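Local coordinates for terminal oxygenase component of carbazole 1,9a-dioxygenase (Nocardioides aromaticivorans, PDB 3GCF), which probably dihydroxylates carbazole at an angular position, using electrons that a ferredoxin delivers through a Rieske [2Fe-2S] cluster to a mononuclear non-heme iron, at residues A[36-41]-A[52-57]; A[165-170]-A[316-321]; A[169-174]-A[300-305]. One frame throughout, in Å; residues are numbered along the deposited sequence.

Contact 1. Residues A[36-41]-A[52-57]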
ATOM      1  N   HIS A  36       6.824 -16.216  24.993  1.00 11.47           N
ATOM      2  CA  HIS A  36       7.527 -15.465  23.952  1.00 11.83           C
ATOM      3  C   HIS A  36       7.938 -14.119  24.540  1.00 10.56           C
ATOM      4  O   HIS A  36       7.196 -13.530  25.318  1.00 10.55           O
ATOM      5  CB  HIS A  36       6.610 -15.204  22.748  1.00 12.36           C
ATOM      6  CG  HIS A  36       6.319 -16.416  21.922  1.00  9.95           C
ATOM      7  ND1 HIS A  36       7.239 -16.967  21.057  1.00  9.67           N
ATOM      8  CD2 HIS A  36       5.201 -17.175  21.816  1.00 10.32           C
ATOM      9  CE1 HIS A  36       6.701 -18.013  20.453  1.00  9.15           C
ATOM     10  NE2 HIS A  36       5.465 -18.161  20.895  1.00  9.61           N
ATOM     11  N   PRO A  37       9.135 -13.622  24.191  1.00 10.95           N
ATOM     12  CA  PRO A  37       9.554 -12.326  24.733  1.00  9.34           C
ATOM     13  C   PRO A  37       8.735 -11.207  24.090  1.00  9.46           C
ATOM     14  O   PRO A  37       8.381 -11.287  22.914  1.00  7.55           O
ATOM     15  CB  PRO A  37      11.032 -12.254  24.353  1.00 10.07           C
ATOM     16  CG  PRO A  37      11.093 -13.057  23.079  1.00  6.98           C
ATOM     17  CD  PRO A  37      10.216 -14.241  23.405  1.00  8.84           C
ATOM     18  N   ALA A  38       8.436 -10.168  24.863  1.00  9.57           N
ATOM     19  CA  ALA A  38       7.657  -9.041  24.362  1.00  9.51           C
ATOM     20  C   ALA A  38       8.481  -7.762  24.365  1.00  9.61           C
ATOM     21  O   ALA A  38       8.358  -6.921  23.477  1.00 10.77           O
ATOM     22  CB  ALA A  38       6.408  -8.844  25.225  1.00  8.81           C
ATOM     23  N   ALA A  39       9.328  -7.621  25.373  1.00  9.17           N
ATOM     24  CA  ALA A  39      10.135  -6.424  25.510  1.00  9.25           C
ATOM     25  C   ALA A  39      11.175  -6.653  26.584  1.00  9.56           C
ATOM     26  O   ALA A  39      11.243  -7.729  27.177  1.00 10.69           O
ATOM     27  CB  ALA A  39       9.239  -5.255  25.906  1.00  6.89           C
ATOM     28  N   PHE A  40      11.985  -5.632  26.832  1.00  9.97           N
ATOM     29  CA  PHE A  40      12.993  -5.711  27.872  1.00 10.62           C
ATOM     30  C   PHE A  40      12.425  -5.023  29.100  1.00 11.82           C
ATOM     31  O   PHE A  40      11.722  -4.017  28.992  1.00 12.28           O
ATOM     32  CB  PHE A  40      14.283  -5.046  27.403  1.00  9.81           C
ATOM     33  CG  PHE A  40      15.003  -5.841  26.363  1.00 12.03           C
ATOM     34  CD1 PHE A  40      15.803  -6.920  26.730  1.00  9.75           C
ATOM     35  CD2 PHE A  40      14.813  -5.573  25.010  1.00  9.67           C
ATOM     36  CE1 PHE A  40      16.400  -7.728  25.763  1.00 11.89           C
ATOM     37  CE2 PHE A  40      15.405  -6.376  24.035  1.00 11.82           C
ATOM     38  CZ  PHE A  40      16.198  -7.455  24.412  1.00 11.27           C
ATOM     39  N   ASP A  41      12.722  -5.580  30.267  1.00 11.95           N
ATOM     40  CA  ASP A  41      12.218  -5.039  31.516  1.00 13.95           C
ATOM     41  C   ASP A  41      12.495  -3.549  31.702  1.00 15.29           C
ATOM     42  O   ASP A  41      11.641  -2.810  32.202  1.00 14.41           O
ATOM     43  CB  ASP A  41      12.801  -5.821  32.692  1.00 14.02           C
ATOM     44  CG  ASP A  41      12.099  -5.511  33.993  1.00 15.58           C
ATOM     45  OD1 ASP A  41      10.856  -5.643  34.051  1.00 15.63           O
ATOM     46  OD2 ASP A  41      12.786  -5.139  34.959  1.00 18.07           O
ATOM     47  N   VAL A  52       2.856  -3.777  22.155  1.00  9.69           N
ATOM     48  CA  VAL A  52       3.504  -4.789  21.338  1.00 11.78           C
ATOM     49  C   VAL A  52       2.451  -5.624  20.617  1.00 12.30           C
ATOM     50  O   VAL A  52       1.287  -5.661  21.018  1.00 13.32           O
ATOM     51  CB  VAL A  52       4.398  -5.745  22.189  1.00 10.80           C
ATOM     52  CG1 VAL A  52       5.437  -4.946  22.963  1.00  7.91           C
ATOM     53  CG2 VAL A  52       3.536  -6.573  23.132  1.00 10.41           C
ATOM     54  N   THR A  53       2.867  -6.277  19.540  1.00 12.07           N
ATOM     55  CA  THR A  53       1.981  -7.137  18.773  1.00 11.81           C
ATOM     56  C   THR A  53       2.683  -8.480  18.735  1.00 12.85           C
ATOM     57  O   THR A  53       3.817  -8.583  18.264  1.00 11.93           O
ATOM     58  CB  THR A  53       1.771  -6.610  17.336  1.00 12.65           C
ATOM     59  OG1 THR A  53       1.177  -5.310  17.391  1.00 13.15           O
ATOM     60  CG2 THR A  53       0.843  -7.532  16.554  1.00 11.32           C
ATOM     61  N   MET A  54       2.014  -9.507  19.243  1.00 11.99           N
ATOM     62  CA  MET A  54       2.604 -10.833  19.283  1.00 13.55           C
ATOM     63  C   MET A  54       1.662 -11.867  18.700  1.00 14.66           C
ATOM     64  O   MET A  54       0.513 -11.975  19.125  1.00 16.31           O
ATOM     65  CB  MET A  54       2.941 -11.205  20.728  1.00 14.02           C
ATOM     66  CG  MET A  54       3.926 -10.257  21.395  1.00 14.97           C
ATOM     67  SD  MET A  54       4.086 -10.556  23.169  1.00 15.61           S
ATOM     68  CE  MET A  54       4.897 -12.171  23.165  1.00  9.31           C
ATOM     69  N   LEU A  55       2.157 -12.623  17.725  1.00 12.67           N
ATOM     70  CA  LEU A  55       1.365 -13.657  17.084  1.00 12.98           C
ATOM     71  C   LEU A  55      -0.021 -13.147  16.695  1.00 12.43           C
ATOM     72  O   LEU A  55      -1.029 -13.812  16.935  1.00 13.83           O
ATOM     73  CB  LEU A  55       1.247 -14.875  18.012  1.00 11.53           C
ATOM     74  CG  LEU A  55       2.527 -15.691  18.249  1.00 12.02           C
ATOM     75  CD1 LEU A  55       3.475 -14.955  19.184  1.00 11.15           C
ATOM     76  CD2 LEU A  55       2.159 -17.038  18.843  1.00 12.61           C
ATOM     77  N   GLY A  56      -0.054 -11.959  16.096  1.00 14.16           N
ATOM     78  CA  GLY A  56      -1.304 -11.360  15.658  1.00 14.49           C
ATOM     79  C   GLY A  56      -2.090 -10.614  16.728  1.00 16.22           C
ATOM     80  O   GLY A  56      -3.045  -9.908  16.413  1.00 15.53           O
ATOM     81  N   GLU A  57      -1.700 -10.759  17.990  1.00 16.74           N
ATOM     82  CA  GLU A  57      -2.413 -10.091  19.078  1.00 18.65           C
ATOM     83  C   GLU A  57      -1.762  -8.794  19.539  1.00 16.70           C
ATOM     84  O   GLU A  57      -0.560  -8.748  19.791  1.00 15.61           O
ATOM     85  CB  GLU A  57      -2.544 -11.025  20.286  1.00 20.24           C
ATOM     86  CG  GLU A  57      -3.349 -12.285  20.024  1.00 23.99           C
ATOM     87  CD  GLU A  57      -3.554 -13.104  21.284  1.00 26.43           C
ATOM     88  OE1 GLU A  57      -4.273 -12.632  22.189  1.00 30.35           O
ATOM     89  OE2 GLU A  57      -2.995 -14.215  21.376  1.00 27.97           O
TER
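Met54 lays its thioether against Ala38 and His36. SD sits 3.5 Å from Ala38 CB. The chain runs extended as far as SD and then bends (chi3 68°), which puts the terminal methyl CE by the backbone of the facing strand: CE is 3.4 Å from His36 O and also lies close to His36 CB and Pro37 O. Val52 adds its two methyls, CG1 3.6 Å from Ala38 O and CG2 4.2 Å from Ala38 CB.

An aromatic contact lies beside this apolar patch. Leu55 brings CD1 over one face of the His36 imidazole, 4.2 Å from the ring centroid and displaced toward the rim near CD2 and NE2. This is a CH-pi contact, and the two side chains cross at about a right angle. His36 NE2, although beside the leucine methyls, has its polar partner outside the two segments, in a hydrogen bond with Phe31 O.

Backbone bonding shapes each side separately. Strand 36-40 pairs with strand 138-143, where Ala38 and Ala39 both face Val139 in a classic beta bulge. On the other side, the type I' turn Met54-Glu57 closes the hairpin of strands 49-54 and 57-64, with a hydrogen bond of 2.8 Å from Glu57 N to Met54 O.

Strands 34-40 and 49-54 are the outermost of a six-stranded antiparallel sheet, and in the short segments their axes approach to 8.1 Å at 170°. The sheet of the Rieske domain thus curls until its edges meet through side chains. Across this seam the grip is sulfur, methyl and imidazole packing in a buried setting, which depends on fit rather than on directional bonds.

Contact 2. Residues A[165-170]-A[316-321]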
ATOM      1  N   HIS A 165      24.552 -12.494  33.364  1.00 14.08           N
ATOM      2  CA  HIS A 165      23.772 -11.283  33.195  1.00 12.31           C
ATOM      3  C   HIS A 165      23.504 -11.180  31.701  1.00 12.84           C
ATOM      4  O   HIS A 165      24.353 -11.558  30.889  1.00 12.80           O
ATOM      5  CB  HIS A 165      24.541 -10.053  33.668  1.00 13.14           C
ATOM      6  CG  HIS A 165      23.671  -8.849  33.843  1.00 13.42           C
ATOM      7  ND1 HIS A 165      22.775  -8.726  34.883  1.00 13.33           N
ATOM      8  CD2 HIS A 165      23.520  -7.738  33.083  1.00 14.54           C
ATOM      9  CE1 HIS A 165      22.111  -7.590  34.757  1.00 14.59           C
ATOM     10  NE2 HIS A 165      22.543  -6.974  33.673  1.00 16.68           N
ATOM     11  N   LEU A 166      22.329 -10.682  31.335  1.00 13.02           N
ATOM     12  CA  LEU A 166      21.970 -10.567  29.929  1.00 11.72           C
ATOM     13  C   LEU A 166      21.571  -9.158  29.531  1.00 12.57           C
ATOM     14  O   LEU A 166      20.996  -8.410  30.319  1.00 11.25           O
ATOM     15  CB  LEU A 166      20.832 -11.538  29.585  1.00 10.02           C
ATOM     16  CG  LEU A 166      21.187 -13.028  29.568  1.00 11.88           C
ATOM     17  CD1 LEU A 166      21.491 -13.509  30.982  1.00  9.44           C
ATOM     18  CD2 LEU A 166      20.034 -13.827  28.971  1.00 11.91           C
ATOM     19  N   LEU A 167      21.893  -8.809  28.290  1.00 12.11           N
ATOM     20  CA  LEU A 167      21.585  -7.503  27.730  1.00 11.62           C
ATOM     21  C   LEU A 167      21.259  -7.712  26.259  1.00 10.89           C
ATOM     22  O   LEU A 167      21.916  -8.501  25.581  1.00  9.82           O
ATOM     23  CB  LEU A 167      22.791  -6.574  27.867  1.00  8.96           C
ATOM     24  CG  LEU A 167      23.200  -6.241  29.303  1.00 10.41           C
ATOM     25  CD1 LEU A 167      24.590  -5.625  29.303  1.00  9.18           C
ATOM     26  CD2 LEU A 167      22.175  -5.299  29.936  1.00  5.24           C
ATOM     27  N   GLY A 168      20.237  -7.025  25.767  1.00 10.37           N
ATOM     28  CA  GLY A 168      19.884  -7.186  24.371  1.00  9.94           C
ATOM     29  C   GLY A 168      19.080  -6.044  23.786  1.00 10.21           C
ATOM     30  O   GLY A 168      18.860  -5.020  24.428  1.00 11.00           O
ATOM     31  N   ILE A 169      18.659  -6.225  22.540  1.00 10.26           N
ATOM     32  CA  ILE A 169      17.849  -5.243  21.837  1.00  9.86           C
ATOM     33  C   ILE A 169      16.860  -6.025  21.002  1.00  8.99           C
ATOM     34  O   ILE A 169      16.990  -7.240  20.848  1.00  8.71           O
ATOM     35  CB  ILE A 169      18.693  -4.360  20.893  1.00 10.69           C
ATOM     36  CG1 ILE A 169      19.435  -5.244  19.882  1.00 11.78           C
ATOM     37  CG2 ILE A 169      19.660  -3.502  21.705  1.00  7.17           C
ATOM     38  CD1 ILE A 169      20.185  -4.480  18.826  1.00 10.31           C
ATOM     39  N   ARG A 170      15.860  -5.330  20.474  1.00 10.58           N
ATOM     40  CA  ARG A 170      14.855  -5.961  19.630  1.00  8.57           C
ATOM     41  C   ARG A 170      14.550  -4.990  18.516  1.00  9.18           C
ATOM     42  O   ARG A 170      14.752  -3.785  18.666  1.00 10.73           O
ATOM     43  CB  ARG A 170      13.577  -6.261  20.425  1.00  8.71           C
ATOM     44  CG  ARG A 170      12.860  -5.031  20.995  1.00 10.94           C
ATOM     45  CD  ARG A 170      11.731  -5.455  21.940  1.00  9.56           C
ATOM     46  NE  ARG A 170      11.014  -4.327  22.534  1.00  7.54           N
ATOM     47  CZ  ARG A 170       9.914  -3.779  22.023  1.00 11.09           C
ATOM     48  NH1 ARG A 170       9.385  -4.245  20.894  1.00  7.94           N
ATOM     49  NH2 ARG A 170       9.325  -2.772  22.655  1.00  8.45           N
ATOM     50  N   THR A 316      30.768  -3.844  34.292  1.00 18.66           N
ATOM     51  CA  THR A 316      31.748  -3.914  33.219  1.00 17.70           C
ATOM     52  C   THR A 316      31.073  -4.407  31.941  1.00 17.73           C
ATOM     53  O   THR A 316      31.362  -3.910  30.856  1.00 17.93           O
ATOM     54  CB  THR A 316      32.909  -4.853  33.602  1.00 19.53           C
ATOM     55  OG1 THR A 316      33.591  -4.310  34.739  1.00 21.73           O
ATOM     56  CG2 THR A 316      33.897  -5.005  32.450  1.00 17.77           C
ATOM     57  N   PHE A 317      30.170  -5.377  32.073  1.00 16.12           N
ATOM     58  CA  PHE A 317      29.450  -5.913  30.921  1.00 14.80           C
ATOM     59  C   PHE A 317      28.541  -4.837  30.326  1.00 15.15           C
ATOM     60  O   PHE A 317      28.556  -4.593  29.119  1.00 14.53           O
ATOM     61  CB  PHE A 317      28.623  -7.136  31.335  1.00 12.92           C
ATOM     62  CG  PHE A 317      27.824  -7.751  30.210  1.00 10.21           C
ATOM     63  CD1 PHE A 317      28.336  -7.809  28.914  1.00  9.06           C
ATOM     64  CD2 PHE A 317      26.566  -8.299  30.457  1.00  8.84           C
ATOM     65  CE1 PHE A 317      27.604  -8.404  27.880  1.00  8.58           C
ATOM     66  CE2 PHE A 317      25.828  -8.894  29.441  1.00  5.12           C
ATOM     67  CZ  PHE A 317      26.348  -8.949  28.145  1.00  7.68           C
ATOM     68  N   GLU A 318      27.758  -4.182  31.176  1.00 13.91           N
ATOM     69  CA  GLU A 318      26.862  -3.137  30.705  1.00 15.15           C
ATOM     70  C   GLU A 318      27.632  -2.049  29.962  1.00 14.19           C
ATOM     71  O   GLU A 318      27.159  -1.534  28.951  1.00 13.11           O
ATOM     72  CB  GLU A 318      26.086  -2.532  31.875  1.00 15.37           C
ATOM     73  CG  GLU A 318      25.336  -3.567  32.687  1.00 19.50           C
ATOM     74  CD  GLU A 318      24.563  -2.970  33.845  1.00 21.91           C
ATOM     75  OE1 GLU A 318      25.126  -2.115  34.560  1.00 21.75           O
ATOM     76  OE2 GLU A 318      23.394  -3.370  34.046  1.00 23.84           O
ATOM     77  N   VAL A 319      28.820  -1.705  30.453  1.00 15.05           N
ATOM     78  CA  VAL A 319      29.637  -0.683  29.799  1.00 14.29           C
ATOM     79  C   VAL A 319      30.143  -1.139  28.429  1.00 14.68           C
ATOM     80  O   VAL A 319      30.052  -0.389  27.459  1.00 14.35           O
ATOM     81  CB  VAL A 319      30.851  -0.273  30.673  1.00 16.04           C
ATOM     82  CG1 VAL A 319      31.797   0.624  29.870  1.00 13.17           C
ATOM     83  CG2 VAL A 319      30.363   0.472  31.918  1.00 15.25           C
ATOM     84  N   GLU A 320      30.675  -2.356  28.331  1.00 13.73           N
ATOM     85  CA  GLU A 320      31.153  -2.808  27.028  1.00 16.57           C
ATOM     86  C   GLU A 320      30.006  -3.073  26.055  1.00 15.55           C
ATOM     87  O   GLU A 320      30.190  -2.989  24.842  1.00 14.52           O
ATOM     88  CB  GLU A 320      32.067  -4.037  27.148  1.00 19.79           C
ATOM     89  CG  GLU A 320      31.665  -5.065  28.176  1.00 28.47           C
ATOM     90  CD  GLU A 320      32.650  -6.225  28.245  1.00 32.30           C
ATOM     91  OE1 GLU A 320      33.879  -5.970  28.273  1.00 32.12           O
ATOM     92  OE2 GLU A 320      32.193  -7.390  28.277  1.00 33.02           O
ATOM     93  N   PHE A 321      28.821  -3.380  26.579  1.00 13.49           N
ATOM     94  CA  PHE A 321      27.670  -3.598  25.715  1.00 13.16           C
ATOM     95  C   PHE A 321      27.362  -2.275  25.009  1.00 13.76           C
ATOM     96  O   PHE A 321      27.177  -2.233  23.792  1.00 13.67           O
ATOM     97  CB  PHE A 321      26.449  -4.028  26.528  1.00 11.79           C
ATOM     98  CG  PHE A 321      25.245  -4.351  25.685  1.00 10.46           C
ATOM     99  CD1 PHE A 321      25.169  -5.552  24.989  1.00  9.92           C
ATOM    100  CD2 PHE A 321      24.189  -3.447  25.578  1.00 10.43           C
ATOM    101  CE1 PHE A 321      24.062  -5.857  24.198  1.00  9.28           C
ATOM    102  CE2 PHE A 321      23.075  -3.738  24.789  1.00 11.36           C
ATOM    103  CZ  PHE A 321      23.010  -4.947  24.098  1.00 11.22           C
TER
HETATM  104  O   HOH W   1      20.870  -4.644  33.164  1.00 21.89           O
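Water 1 joins His165 to Glu318: it lies 2.9 Å from His165 NE2, in the plane of the imidazole, and donates a hydrogen bond to Glu318 OE2 at 3.0 Å. The ring and carboxylate planes stand 77° apart. The two side chains cross obliquely, and the water bridges His165 NE2 and Glu318 OE2, themselves 3.7 Å apart, from beside the pair. The carboxylate could favour a protonated imidazole, although its other oxygen, OE1, also has a long, weak ion pair with Lys315.

Leu167 carries the apolar part. This is a helix-on-sheet contact of the catalytic domain: helix 311-331 lies against edge strand 164-173, the short segments running 19° from parallel with their axes 9.4 Å apart. The isobutyl group enters between two phenylalanines one helical turn apart, in both of which CG, anti to the backbone N, heads off the helix toward the strand. Its CD1 lies over one face of Phe317, 3.7 Å from the ring centroid and offset toward the rim, while CB lies over the centre of the Phe321 ring, 3.8 Å from its centroid. Beyond the leucine, Phe321 CZ reaches the backbone at Gly168 N, 3.8 Å away.

Contact 3. Residues A[169-174]-A[300-305]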
ATOM      1  N   ILE A 169      18.659  -6.225  22.540  1.00 10.26           N
ATOM      2  CA  ILE A 169      17.849  -5.243  21.837  1.00  9.86           C
ATOM      3  C   ILE A 169      16.860  -6.025  21.002  1.00  8.99           C
ATOM      4  O   ILE A 169      16.990  -7.240  20.848  1.00  8.71           O
ATOM      5  CB  ILE A 169      18.693  -4.360  20.893  1.00 10.69           C
ATOM      6  CG1 ILE A 169      19.435  -5.244  19.882  1.00 11.78           C
ATOM      7  CG2 ILE A 169      19.660  -3.502  21.705  1.00  7.17           C
ATOM      8  CD1 ILE A 169      20.185  -4.480  18.826  1.00 10.31           C
ATOM      9  N   ARG A 170      15.860  -5.330  20.474  1.00 10.58           N
ATOM     10  CA  ARG A 170      14.855  -5.961  19.630  1.00  8.57           C
ATOM     11  C   ARG A 170      14.550  -4.990  18.516  1.00  9.18           C
ATOM     12  O   ARG A 170      14.752  -3.785  18.666  1.00 10.73           O
ATOM     13  CB  ARG A 170      13.577  -6.261  20.425  1.00  8.71           C
ATOM     14  CG  ARG A 170      12.860  -5.031  20.995  1.00 10.94           C
ATOM     15  CD  ARG A 170      11.731  -5.455  21.940  1.00  9.56           C
ATOM     16  NE  ARG A 170      11.014  -4.327  22.534  1.00  7.54           N
ATOM     17  CZ  ARG A 170       9.914  -3.779  22.023  1.00 11.09           C
ATOM     18  NH1 ARG A 170       9.385  -4.245  20.894  1.00  7.94           N
ATOM     19  NH2 ARG A 170       9.325  -2.772  22.655  1.00  8.45           N
ATOM     20  N   ARG A 171      14.081  -5.517  17.394  1.00  8.65           N
ATOM     21  CA  ARG A 171      13.733  -4.692  16.252  1.00  8.69           C
ATOM     22  C   ARG A 171      12.752  -5.490  15.409  1.00  9.09           C
ATOM     23  O   ARG A 171      12.657  -6.714  15.540  1.00 10.96           O
ATOM     24  CB  ARG A 171      14.982  -4.357  15.424  1.00  7.18           C
ATOM     25  CG  ARG A 171      15.416  -5.478  14.478  1.00  9.75           C
ATOM     26  CD  ARG A 171      16.721  -5.152  13.760  1.00 10.16           C
ATOM     27  NE  ARG A 171      17.895  -5.563  14.522  1.00 10.62           N
ATOM     28  CZ  ARG A 171      19.148  -5.327  14.143  1.00 11.47           C
ATOM     29  NH1 ARG A 171      19.385  -4.677  13.012  1.00 12.05           N
ATOM     30  NH2 ARG A 171      20.165  -5.753  14.884  1.00  9.23           N
ATOM     31  N   THR A 172      12.031  -4.790  14.546  1.00 10.72           N
ATOM     32  CA  THR A 172      11.050  -5.396  13.655  1.00  9.19           C
ATOM     33  C   THR A 172      11.722  -5.784  12.341  1.00  9.73           C
ATOM     34  O   THR A 172      12.543  -5.035  11.827  1.00  9.47           O
ATOM     35  CB  THR A 172       9.913  -4.392  13.366  1.00 10.93           C
ATOM     36  OG1 THR A 172       9.263  -4.050  14.598  1.00 11.16           O
ATOM     37  CG2 THR A 172       8.892  -4.982  12.393  1.00 12.10           C
ATOM     38  N   VAL A 173      11.377  -6.958  11.811  1.00 10.09           N
ATOM     39  CA  VAL A 173      11.925  -7.447  10.544  1.00  8.85           C
ATOM     40  C   VAL A 173      10.747  -7.778   9.631  1.00  9.96           C
ATOM     41  O   VAL A 173       9.769  -8.388  10.065  1.00  8.15           O
ATOM     42  CB  VAL A 173      12.780  -8.725  10.739  1.00 10.89           C
ATOM     43  CG1 VAL A 173      13.293  -9.224   9.388  1.00  4.86           C
ATOM     44  CG2 VAL A 173      13.954  -8.429  11.665  1.00  7.59           C
ATOM     45  N   GLN A 174      10.838  -7.371   8.367  1.00 10.24           N
ATOM     46  CA  GLN A 174       9.751  -7.599   7.427  1.00 10.05           C
ATOM     47  C   GLN A 174       9.784  -8.956   6.722  1.00 11.56           C
ATOM     48  O   GLN A 174       9.952  -9.027   5.508  1.00 12.56           O
ATOM     49  CB  GLN A 174       9.719  -6.485   6.373  1.00 12.06           C
ATOM     50  CG  GLN A 174       9.703  -5.054   6.928  1.00 13.18           C
ATOM     51  CD  GLN A 174       8.487  -4.758   7.804  1.00 15.56           C
ATOM     52  OE1 GLN A 174       7.357  -5.076   7.444  1.00 15.61           O
ATOM     53  NE2 GLN A 174       8.719  -4.129   8.952  1.00 12.92           N
ATOM     54  N   TYR A 300      12.696  -9.376  16.069  1.00  9.42           N
ATOM     55  CA  TYR A 300      13.990 -10.015  16.235  1.00  8.47           C
ATOM     56  C   TYR A 300      14.666  -9.541  17.520  1.00  9.35           C
ATOM     57  O   TYR A 300      15.001  -8.369  17.650  1.00  8.71           O
ATOM     58  CB  TYR A 300      14.832  -9.683  14.997  1.00  7.56           C
ATOM     59  CG  TYR A 300      16.287 -10.102  15.000  1.00  8.96           C
ATOM     60  CD1 TYR A 300      16.695 -11.336  15.512  1.00  7.97           C
ATOM     61  CD2 TYR A 300      17.256  -9.278  14.417  1.00  9.55           C
ATOM     62  CE1 TYR A 300      18.037 -11.738  15.441  1.00  8.90           C
ATOM     63  CE2 TYR A 300      18.589  -9.666  14.338  1.00  8.36           C
ATOM     64  CZ  TYR A 300      18.976 -10.893  14.848  1.00 10.75           C
ATOM     65  OH  TYR A 300      20.301 -11.258  14.759  1.00  9.82           O
ATOM     66  N   PHE A 301      14.835 -10.456  18.474  1.00  9.64           N
ATOM     67  CA  PHE A 301      15.497 -10.143  19.742  1.00  9.05           C
ATOM     68  C   PHE A 301      16.911 -10.710  19.695  1.00 10.33           C
ATOM     69  O   PHE A 301      17.119 -11.838  19.254  1.00  9.77           O
ATOM     70  CB  PHE A 301      14.791 -10.800  20.943  1.00  8.79           C
ATOM     71  CG  PHE A 301      13.463 -10.185  21.315  1.00  9.60           C
ATOM     72  CD1 PHE A 301      12.339 -10.367  20.513  1.00  7.86           C
ATOM     73  CD2 PHE A 301      13.328  -9.470  22.505  1.00  8.77           C
ATOM     74  CE1 PHE A 301      11.094  -9.851  20.892  1.00 10.21           C
ATOM     75  CE2 PHE A 301      12.085  -8.944  22.900  1.00 11.72           C
ATOM     76  CZ  PHE A 301      10.964  -9.138  22.090  1.00  9.80           C
ATOM     77  N   GLN A 302      17.881  -9.928  20.153  1.00  9.95           N
ATOM     78  CA  GLN A 302      19.259 -10.380  20.217  1.00  9.65           C
ATOM     79  C   GLN A 302      19.644 -10.159  21.669  1.00  9.26           C
ATOM     80  O   GLN A 302      19.594  -9.032  22.144  1.00  9.72           O
ATOM     81  CB  GLN A 302      20.157  -9.537  19.319  1.00 10.08           C
ATOM     82  CG  GLN A 302      19.914  -9.713  17.841  1.00 10.69           C
ATOM     83  CD  GLN A 302      20.512  -8.583  17.043  1.00 11.83           C
ATOM     84  OE1 GLN A 302      20.023  -7.456  17.089  1.00 13.08           O
ATOM     85  NE2 GLN A 302      21.583  -8.870  16.316  1.00 14.81           N
ATOM     86  N   VAL A 303      20.019 -11.224  22.372  1.00  8.14           N
ATOM     87  CA  VAL A 303      20.381 -11.104  23.781  1.00  9.05           C
ATOM     88  C   VAL A 303      21.729 -11.742  24.059  1.00 10.07           C
ATOM     89  O   VAL A 303      21.949 -12.921  23.768  1.00 10.74           O
ATOM     90  CB  VAL A 303      19.322 -11.772  24.693  1.00 10.49           C
ATOM     91  CG1 VAL A 303      19.556 -11.372  26.147  1.00  8.47           C
ATOM     92  CG2 VAL A 303      17.924 -11.368  24.252  1.00  7.76           C
ATOM     93  N   LEU A 304      22.634 -10.955  24.628  1.00 11.09           N
ATOM     94  CA  LEU A 304      23.970 -11.435  24.941  1.00 10.11           C
ATOM     95  C   LEU A 304      24.076 -11.819  26.411  1.00 11.22           C
ATOM     96  O   LEU A 304      23.612 -11.092  27.289  1.00 11.92           O
ATOM     97  CB  LEU A 304      24.999 -10.358  24.588  1.00  9.18           C
ATOM     98  CG  LEU A 304      24.998  -9.944  23.108  1.00  8.85           C
ATOM     99  CD1 LEU A 304      26.141  -8.973  22.851  1.00  6.78           C
ATOM    100  CD2 LEU A 304      25.140 -11.172  22.215  1.00  4.90           C
ATOM    101  N   GLN A 305      24.685 -12.972  26.667  1.00 12.03           N
ATOM    102  CA  GLN A 305      24.845 -13.489  28.020  1.00 12.13           C
ATOM    103  C   GLN A 305      26.303 -13.562  28.449  1.00 12.87           C
ATOM    104  O   GLN A 305      27.134 -14.175  27.779  1.00 12.23           O
ATOM    105  CB  GLN A 305      24.220 -14.876  28.119  1.00 10.06           C
ATOM    106  CG  GLN A 305      24.429 -15.577  29.453  1.00 11.61           C
ATOM    107  CD  GLN A 305      23.758 -16.937  29.482  1.00 11.06           C
ATOM    108  OE1 GLN A 305      23.999 -17.770  28.613  1.00 12.66           O
ATOM    109  NE2 GLN A 305      22.909 -17.164  30.474  1.00  9.50           N
TER
HETATM  110  O   HOH W   2      17.185  -6.866  17.165  1.00  8.44           O
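Two neighbouring antiparallel strands of the catalytic domain's seven-stranded sheet meet here, edge strand 164-173 beside strand 298-307, in the helix-grip-like fold of Rieske oxygenases. Hydrogen-bonded pairs Ile169-Gln302 and Arg171-Tyr300 flank the non-hydrogen-bonded pair Arg170-Phe301; the Tyr300 N to Arg171 O bond is 2.7 Å.

On the face carrying Ile169, Arg171, Tyr300 and Gln302, the arginine chain bends at chi3 (88°), which sets NE; the planar guanidinium then presents NH2, which donates to Gln302 OE1 at 2.8 Å, with the oxygen in the guanidinium plane and an N-H...O angle of 164°. Arg171 NH1 forms a salt bridge with Asp335, so a second nitrogen of the group is also held. The Tyr300 side chain comes within about 6 Å of the bound iron, and its OH hydrogen-bonds Glu288.

Across the sheet, Arg170 CB lies over the centre of the Phe301 ring, 3.9 Å from its centroid, and the extended chain carries CD to 3.6 Å from Phe301 CE2. Its guanidinium continues to salt bridges with Glu43 and Glu299. Back beside Arg171, water 2 accepts from Arg171 NE at 3.0 Å and donates to both Tyr300 O (2.7 Å) and Gln302 OE1.

Contact 1 comes first along the chain, in the Rieske domain; contacts 2 and 3 both start from strand 164-173 in the catalytic domain and share Ile169 and Arg170. Their centres are 13 Å apart. Strand 298-307, used by contact 3, leads into helix 311-331 of contact 2; the edge strand has the first as its sheet neighbour and the second against its face. Contact 1 lies about 12 Å from contact 3 and 20 Å from contact 2, centre to centre. Phe40 packs on the backbone at Gly168 and Ile169, and Pro37 and Ala38 meet Phe301, joining the cluster-bearing domain to the sheet beside the iron site.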